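Local structure of predicted metal-dependent hydrolase of the TIM-barrel fold (Lactobacillus casei, 2QPX) at residues A308-I313 and N357-Q362; A146-F151 and L211-P216. The protein binds a pair of zinc ions in a TIM-barrel fold and is probably a hydrolase, though its substrate is unknown. One frame throughout, in Å; residues are numbered along the deposited sequence.

Contact 1. Residues A308-I313 and N357-Q362; sequences APYTRI and NAICWQ
I359 reaches across from helix 357-362 to lie against I313 and Y310 of the loop 308-313, and it loses more surface to the contact than any other residue. Two kinds of evidence define the meeting. The first is a weak CA-H...O contact: the I359 CA-H points at I313 O (CA to O 3.5 Å, angle at the hydrogen 149°). No conventional hydrogen bond crosses between the segments. The second is van der Waals packing. I359 CG1 comes within 3.3 Å of Y310 O, a close approach of a methylene to a carbonyl oxygen, and I313 CG2 rests 3.7 Å from I359 CG1, the two side chains running obliquely past each other. I359 holds CG1 anti to its carbonyl carbon (chi1 -62°), and the extended outer bond carries CD1 onward to the edge of the Y310 ring, near the ring plane, 4.2 Å from Y310 CD1. T311 contributes more loosely, its CG2 lying 4.4 Å from A358 CB; N52 of the second subunit packs on T311 as well. Cutting I359 back to an alanine would probably open a gap between I313 CG2 and the Y310 ring edge, leaving both with less to pack on. Y310 OH is hydrogen-bonded to H340, and its ring stacks on W355. F301 of helix 297-304 touches both isoleucines, while F333 and F341 of helix 323-342 also pack on I359. The backbone of I359 bonds to F315, just beyond strand 313-314, and F284 of strand 282-285 flanks I313, so the contact joins helix 349-367 to the loop leading into the short barrel strand 313-314.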
loop_
_atom_site.group_PDB
_atom_site.type_symbol
_atom_site.label_atom_id
_atom_site.label_comp_id
_atom_site.label_asym_id
_atom_site.label_seq_id
_atom_site.Cartn_x
_atom_site.Cartn_y
_atom_site.Cartn_z
ATOM N N ALA A 308 -14.666 -1.052 -4.893
ATOM C CA ALA A 308 -15.283 -2.103 -5.687
ATOM C C ALA A 308 -16.788 -2.133 -5.521
ATOM O O ALA A 308 -17.308 -1.889 -4.426
ATOM C CB ALA A 308 -14.746 -3.497 -5.218
ATOM N N PRO A 309 -17.492 -2.628 -6.540
ATOM C CA PRO A 309 -18.875 -3.032 -6.294
ATOM C C PRO A 309 -18.892 -4.291 -5.419
ATOM O O PRO A 309 -18.090 -5.193 -5.615
ATOM C CB PRO A 309 -19.396 -3.373 -7.688
ATOM C CG PRO A 309 -18.411 -2.762 -8.645
ATOM C CD PRO A 309 -17.116 -2.879 -7.934
ATOM N N TYR A 310 -19.866 -4.370 -4.525
ATOM C CA TYR A 310 -19.978 -5.524 -3.658
ATOM C C TYR A 310 -20.331 -6.784 -4.450
ATOM O O TYR A 310 -20.074 -7.895 -3.986
ATOM C CB TYR A 310 -21.024 -5.267 -2.534
ATOM C CG TYR A 310 -20.517 -4.315 -1.481
ATOM C CD1 TYR A 310 -19.621 -4.728 -0.499
ATOM C CD2 TYR A 310 -20.967 -2.990 -1.417
ATOM C CE1 TYR A 310 -19.133 -3.837 0.477
ATOM C CE2 TYR A 310 -20.494 -2.112 -0.459
ATOM C CZ TYR A 310 -19.596 -2.526 0.503
ATOM O OH TYR A 310 -19.146 -1.664 1.467
ATOM N N THR A 311 -20.859 -6.594 -5.669
ATOM C CA THR A 311 -21.195 -7.673 -6.567
ATOM C C THR A 311 -20.014 -8.191 -7.416
ATOM O O THR A 311 -20.204 -9.033 -8.290
ATOM C CB THR A 311 -22.328 -7.261 -7.484
ATOM O OG1 THR A 311 -21.985 -6.022 -8.125
ATOM C CG2 THR A 311 -23.652 -7.142 -6.660
ATOM N N ARG A 312 -18.794 -7.720 -7.110
ATOM C CA ARG A 312 -17.591 -8.185 -7.814
ATOM C C ARG A 312 -16.591 -8.934 -6.949
ATOM O O ARG A 312 -15.649 -9.528 -7.486
ATOM C CB ARG A 312 -16.889 -7.018 -8.480
ATOM C CG ARG A 312 -17.701 -6.365 -9.645
ATOM C CD ARG A 312 -17.928 -7.290 -10.836
ATOM N NE ARG A 312 -18.421 -6.487 -11.948
ATOM C CZ ARG A 312 -17.650 -5.706 -12.700
ATOM N NH1 ARG A 312 -16.322 -5.769 -12.599
ATOM N NH2 ARG A 312 -18.208 -4.896 -13.572
ATOM N N ILE A 313 -16.773 -8.879 -5.623
ATOM C CA ILE A 313 -15.879 -9.561 -4.677
ATOM C C ILE A 313 -16.504 -10.922 -4.314
ATOM O O ILE A 313 -17.710 -11.035 -4.132
ATOM C CB ILE A 313 -15.429 -8.658 -3.466
ATOM C CG1 ILE A 313 -14.218 -9.287 -2.737
ATOM C CG2 ILE A 313 -16.598 -8.368 -2.541
ATOM C CD1 ILE A 313 -13.542 -8.394 -1.645
ATOM N N ASN A 357 -24.965 -12.245 0.535
ATOM C CA ASN A 357 -25.312 -13.376 -0.277
ATOM C C ASN A 357 -24.510 -13.400 -1.618
ATOM O O ASN A 357 -24.044 -14.449 -2.045
ATOM C CB ASN A 357 -26.815 -13.423 -0.561
ATOM C CG ASN A 357 -27.617 -14.043 0.557
ATOM O OD1 ASN A 357 -27.192 -15.011 1.175
ATOM N ND2 ASN A 357 -28.837 -13.515 0.771
ATOM N N ALA A 358 -24.404 -12.240 -2.264
ATOM C CA ALA A 358 -23.665 -12.087 -3.516
ATOM C C ALA A 358 -22.239 -12.594 -3.326
ATOM O O ALA A 358 -21.731 -13.430 -4.080
ATOM C CB ALA A 358 -23.695 -10.601 -3.939
ATOM N N ILE A 359 -21.598 -12.074 -2.288
ATOM C CA ILE A 359 -20.182 -12.337 -2.058
ATOM C C ILE A 359 -19.912 -13.818 -1.715
ATOM O O ILE A 359 -18.971 -14.430 -2.233
ATOM C CB ILE A 359 -19.653 -11.433 -0.956
ATOM C CG1 ILE A 359 -19.769 -9.941 -1.353
ATOM C CG2 ILE A 359 -18.209 -11.771 -0.582
ATOM C CD1 ILE A 359 -19.557 -8.921 -0.196
ATOM N N CYS A 360 -20.756 -14.388 -0.835
ATOM C CA CYS A 360 -20.520 -15.711 -0.318
ATOM C C CYS A 360 -20.801 -16.848 -1.326
ATOM O O CYS A 360 -20.115 -17.878 -1.313
ATOM C CB CYS A 360 -21.301 -15.887 0.999
ATOM S SG CYS A 360 -20.593 -14.978 2.347
ATOM N N TRP A 361 -21.824 -16.679 -2.159
ATOM C CA TRP A 361 -22.225 -17.739 -3.051
ATOM C C TRP A 361 -22.892 -17.306 -4.360
ATOM O O TRP A 361 -22.765 -17.983 -5.373
ATOM C CB TRP A 361 -23.168 -18.750 -2.331
ATOM C CG TRP A 361 -24.438 -18.123 -1.840
ATOM C CD1 TRP A 361 -24.629 -17.470 -0.670
ATOM C CD2 TRP A 361 -25.681 -18.052 -2.558
ATOM N NE1 TRP A 361 -25.925 -16.979 -0.604
ATOM C CE2 TRP A 361 -26.585 -17.331 -1.752
ATOM C CE3 TRP A 361 -26.108 -18.524 -3.807
ATOM C CZ2 TRP A 361 -27.888 -17.048 -2.164
ATOM C CZ3 TRP A 361 -27.413 -18.229 -4.222
ATOM C CH2 TRP A 361 -28.274 -17.507 -3.401
ATOM N N GLN A 362 -23.679 -16.234 -4.321
ATOM C CA GLN A 362 -24.569 -15.979 -5.425
ATOM C C GLN A 362 -23.865 -15.454 -6.683
ATOM O O GLN A 362 -24.193 -15.871 -7.797
ATOM C CB GLN A 362 -25.702 -15.054 -4.991
ATOM C CG GLN A 362 -26.778 -14.853 -6.021
ATOM C CD GLN A 362 -27.731 -13.734 -5.635
ATOM O OE1 GLN A 362 -27.310 -12.641 -5.221
ATOM N NE2 GLN A 362 -29.006 -13.981 -5.804
#

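Contact 2. Residues A146-F151 and L211-P216; sequences AWWQAF and LYHVAP
W148 and F151, one turn apart on helix 146-151, reach over to H213 and V214 on helix 211-216. The axes of these short segments stay 12.6 Å apart at their closest and cross at -36°, so large side chains must span the interval; W148 CA and H213 CA are still 10.2 Å apart. The more deeply buried side is formed by F151 and V214. Here F151 CE2 approaches V214 CG1 to 4.1 Å, and W148 CH2 meets the same methyl at 4.0 Å, so V214 CG1 is touched by both rings. W148 and F151 each set CG anti to the backbone N (chi1 179° and 168°), which sends both rings out from the same flank of their helix; W148 CZ3 then lies in the plane of the F151 ring, at its edge. Toward solvent the contact passes to W148 and H213, both partly exposed, yet this side holds the shortest approach. W148 brings the CZ2 and CH2 atoms of its six-membered ring to H213 CB, CZ2 at 3.6 Å, with the two side chains at about a right angle. H213 joins through CB alone, while the imidazole turns to stack on Y209. Y209 also meets W148 edge-to-face, and F217 packs against W148 too, so other turns of helix 204-221 add to the grip on the indole. No hydrogen bond crosses between the segments. Widely spaced and bridged by aromatics, helices 144-156 and 204-221 pack as neighbours outside the barrel, away from the zinc sites. They run in roughly the same direction, consistent with helices of successive beta-alpha units of an amidohydrolase-type TIM barrel, and helix 204-221 leads into barrel strand 225-229.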
loop_
_atom_site.group_PDB
_atom_site.type_symbol
_atom_site.label_atom_id
_atom_site.label_comp_id
_atom_site.label_asym_id
_atom_site.label_seq_id
_atom_site.Cartn_x
_atom_site.Cartn_y
_atom_site.Cartn_z
ATOM N N ALA A 146 2.179 -28.235 -33.965
ATOM C CA ALA A 146 1.472 -29.462 -33.546
ATOM C C ALA A 146 1.109 -29.354 -32.064
ATOM O O ALA A 146 0.023 -29.784 -31.662
ATOM C CB ALA A 146 2.328 -30.697 -33.768
ATOM N N TRP A 147 2.011 -28.804 -31.261
ATOM C CA TRP A 147 1.724 -28.579 -29.835
ATOM C C TRP A 147 0.524 -27.634 -29.663
ATOM O O TRP A 147 -0.430 -27.926 -28.920
ATOM C CB TRP A 147 2.929 -27.988 -29.136
ATOM C CG TRP A 147 2.578 -27.445 -27.773
ATOM C CD1 TRP A 147 2.389 -28.164 -26.633
ATOM C CD2 TRP A 147 2.345 -26.077 -27.437
ATOM N NE1 TRP A 147 2.036 -27.339 -25.589
ATOM C CE2 TRP A 147 2.026 -26.041 -26.053
ATOM C CE3 TRP A 147 2.384 -24.872 -28.155
ATOM C CZ2 TRP A 147 1.715 -24.875 -25.406
ATOM C CZ3 TRP A 147 2.096 -23.706 -27.509
ATOM C CH2 TRP A 147 1.747 -23.713 -26.132
ATOM N N TRP A 148 0.555 -26.498 -30.360
ATOM C CA TRP A 148 -0.516 -25.513 -30.256
ATOM C C TRP A 148 -1.861 -26.089 -30.707
ATOM O O TRP A 148 -2.905 -25.856 -30.069
ATOM C CB TRP A 148 -0.185 -24.252 -31.059
ATOM C CG TRP A 148 -1.281 -23.246 -30.980
ATOM C CD1 TRP A 148 -2.121 -22.865 -31.977
ATOM C CD2 TRP A 148 -1.705 -22.536 -29.806
ATOM N NE1 TRP A 148 -3.024 -21.946 -31.511
ATOM C CE2 TRP A 148 -2.805 -21.743 -30.177
ATOM C CE3 TRP A 148 -1.274 -22.516 -28.480
ATOM C CZ2 TRP A 148 -3.447 -20.892 -29.269
ATOM C CZ3 TRP A 148 -1.897 -21.680 -27.590
ATOM C CH2 TRP A 148 -2.991 -20.899 -27.976
ATOM N N GLN A 149 -1.860 -26.847 -31.792
ATOM C CA GLN A 149 -3.116 -27.457 -32.243
ATOM C C GLN A 149 -3.706 -28.382 -31.171
ATOM O O GLN A 149 -4.899 -28.311 -30.861
ATOM C CB GLN A 149 -2.927 -28.204 -33.575
ATOM C CG GLN A 149 -4.189 -28.893 -34.039
ATOM C CD GLN A 149 -3.987 -29.600 -35.360
ATOM O OE1 GLN A 149 -3.755 -30.807 -35.397
ATOM N NE2 GLN A 149 -4.030 -28.846 -36.441
ATOM N N ALA A 150 -2.853 -29.225 -30.598
ATOM C CA ALA A 150 -3.310 -30.199 -29.614
ATOM C C ALA A 150 -3.796 -29.497 -28.329
ATOM O O ALA A 150 -4.852 -29.826 -27.778
ATOM C CB ALA A 150 -2.214 -31.195 -29.289
ATOM N N PHE A 151 -3.004 -28.540 -27.874
ATOM C CA PHE A 151 -3.304 -27.837 -26.628
ATOM C C PHE A 151 -4.553 -26.984 -26.802
ATOM O O PHE A 151 -5.451 -27.027 -25.956
ATOM C CB PHE A 151 -2.098 -27.008 -26.180
ATOM C CG PHE A 151 -2.399 -26.028 -25.070
ATOM C CD1 PHE A 151 -2.712 -26.480 -23.799
ATOM C CD2 PHE A 151 -2.478 -24.675 -25.316
ATOM C CE1 PHE A 151 -3.031 -25.554 -22.782
ATOM C CE2 PHE A 151 -2.793 -23.760 -24.297
ATOM C CZ PHE A 151 -3.044 -24.209 -23.036
ATOM N N LEU A 211 -2.013 -16.768 -23.409
ATOM C CA LEU A 211 -3.131 -16.089 -22.734
ATOM C C LEU A 211 -3.965 -15.227 -23.690
ATOM O O LEU A 211 -5.205 -15.184 -23.598
ATOM C CB LEU A 211 -2.603 -15.266 -21.566
ATOM C CG LEU A 211 -2.108 -16.107 -20.379
ATOM C CD1 LEU A 211 -1.291 -15.221 -19.420
ATOM C CD2 LEU A 211 -3.305 -16.829 -19.717
ATOM N N TYR A 212 -3.303 -14.528 -24.611
ATOM C CA TYR A 212 -4.040 -13.727 -25.590
ATOM C C TYR A 212 -4.819 -14.612 -26.542
ATOM O O TYR A 212 -5.947 -14.309 -26.902
ATOM C CB TYR A 212 -3.098 -12.793 -26.377
ATOM C CG TYR A 212 -2.815 -11.477 -25.643
ATOM C CD1 TYR A 212 -1.863 -11.395 -24.647
ATOM C CD2 TYR A 212 -3.544 -10.300 -25.925
ATOM C CE1 TYR A 212 -1.617 -10.206 -23.984
ATOM C CE2 TYR A 212 -3.310 -9.106 -25.230
ATOM C CZ TYR A 212 -2.355 -9.065 -24.269
ATOM O OH TYR A 212 -2.109 -7.901 -23.570
ATOM N N HIS A 213 -4.231 -15.732 -26.952
ATOM C CA HIS A 213 -4.875 -16.614 -27.919
ATOM C C HIS A 213 -5.947 -17.542 -27.357
ATOM O O HIS A 213 -6.877 -17.883 -28.078
ATOM C CB HIS A 213 -3.832 -17.345 -28.750
ATOM C CG HIS A 213 -3.153 -16.458 -29.726
ATOM N ND1 HIS A 213 -3.495 -16.458 -31.064
ATOM C CD2 HIS A 213 -2.251 -15.455 -29.566
ATOM C CE1 HIS A 213 -2.779 -15.546 -31.700
ATOM N NE2 HIS A 213 -2.044 -14.896 -30.823
ATOM N N VAL A 214 -5.895 -17.907 -26.081
ATOM C CA VAL A 214 -6.950 -18.732 -25.536
ATOM C C VAL A 214 -8.173 -17.907 -25.121
ATOM O O VAL A 214 -9.243 -18.474 -24.935
ATOM C CB VAL A 214 -6.507 -19.654 -24.361
ATOM C CG1 VAL A 214 -5.415 -20.628 -24.825
ATOM C CG2 VAL A 214 -6.131 -18.845 -23.118
ATOM N N ALA A 215 -8.025 -16.600 -24.928
ATOM C CA ALA A 215 -9.144 -15.774 -24.477
ATOM C C ALA A 215 -10.418 -15.986 -25.315
ATOM O O ALA A 215 -11.495 -16.192 -24.753
ATOM C CB ALA A 215 -8.736 -14.283 -24.316
ATOM N N PRO A 216 -10.322 -15.913 -26.657
ATOM C CA PRO A 216 -11.547 -16.145 -27.453
ATOM C C PRO A 216 -12.151 -17.546 -27.261
ATOM O O PRO A 216 -13.370 -17.706 -27.323
ATOM C CB PRO A 216 -11.072 -15.956 -28.893
ATOM C CG PRO A 216 -9.740 -15.396 -28.805
ATOM C CD PRO A 216 -9.177 -15.511 -27.485
#

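How the contacts relate
Contact 2 comes first along the chain and closes before contact 1 begins. Their centres lie 31 Å apart and their nearest atoms about 16 Å, so they do not touch and share no helix, though all four segments belong to the amidohydrolase part of the chain. The barrel strands relate them: helix 204-221 of contact 2 runs into strand 225-229, and contact 1 reaches strand 313-314, with strands 260-264 and 282-285 between these two. Zinc ligands H228 and H264 sit on strands 225-229 and 260-264, and D318 follows strand 313-314. The contacts thus lie outside different parts of the barrel whose strands and loops carry the zinc ligands.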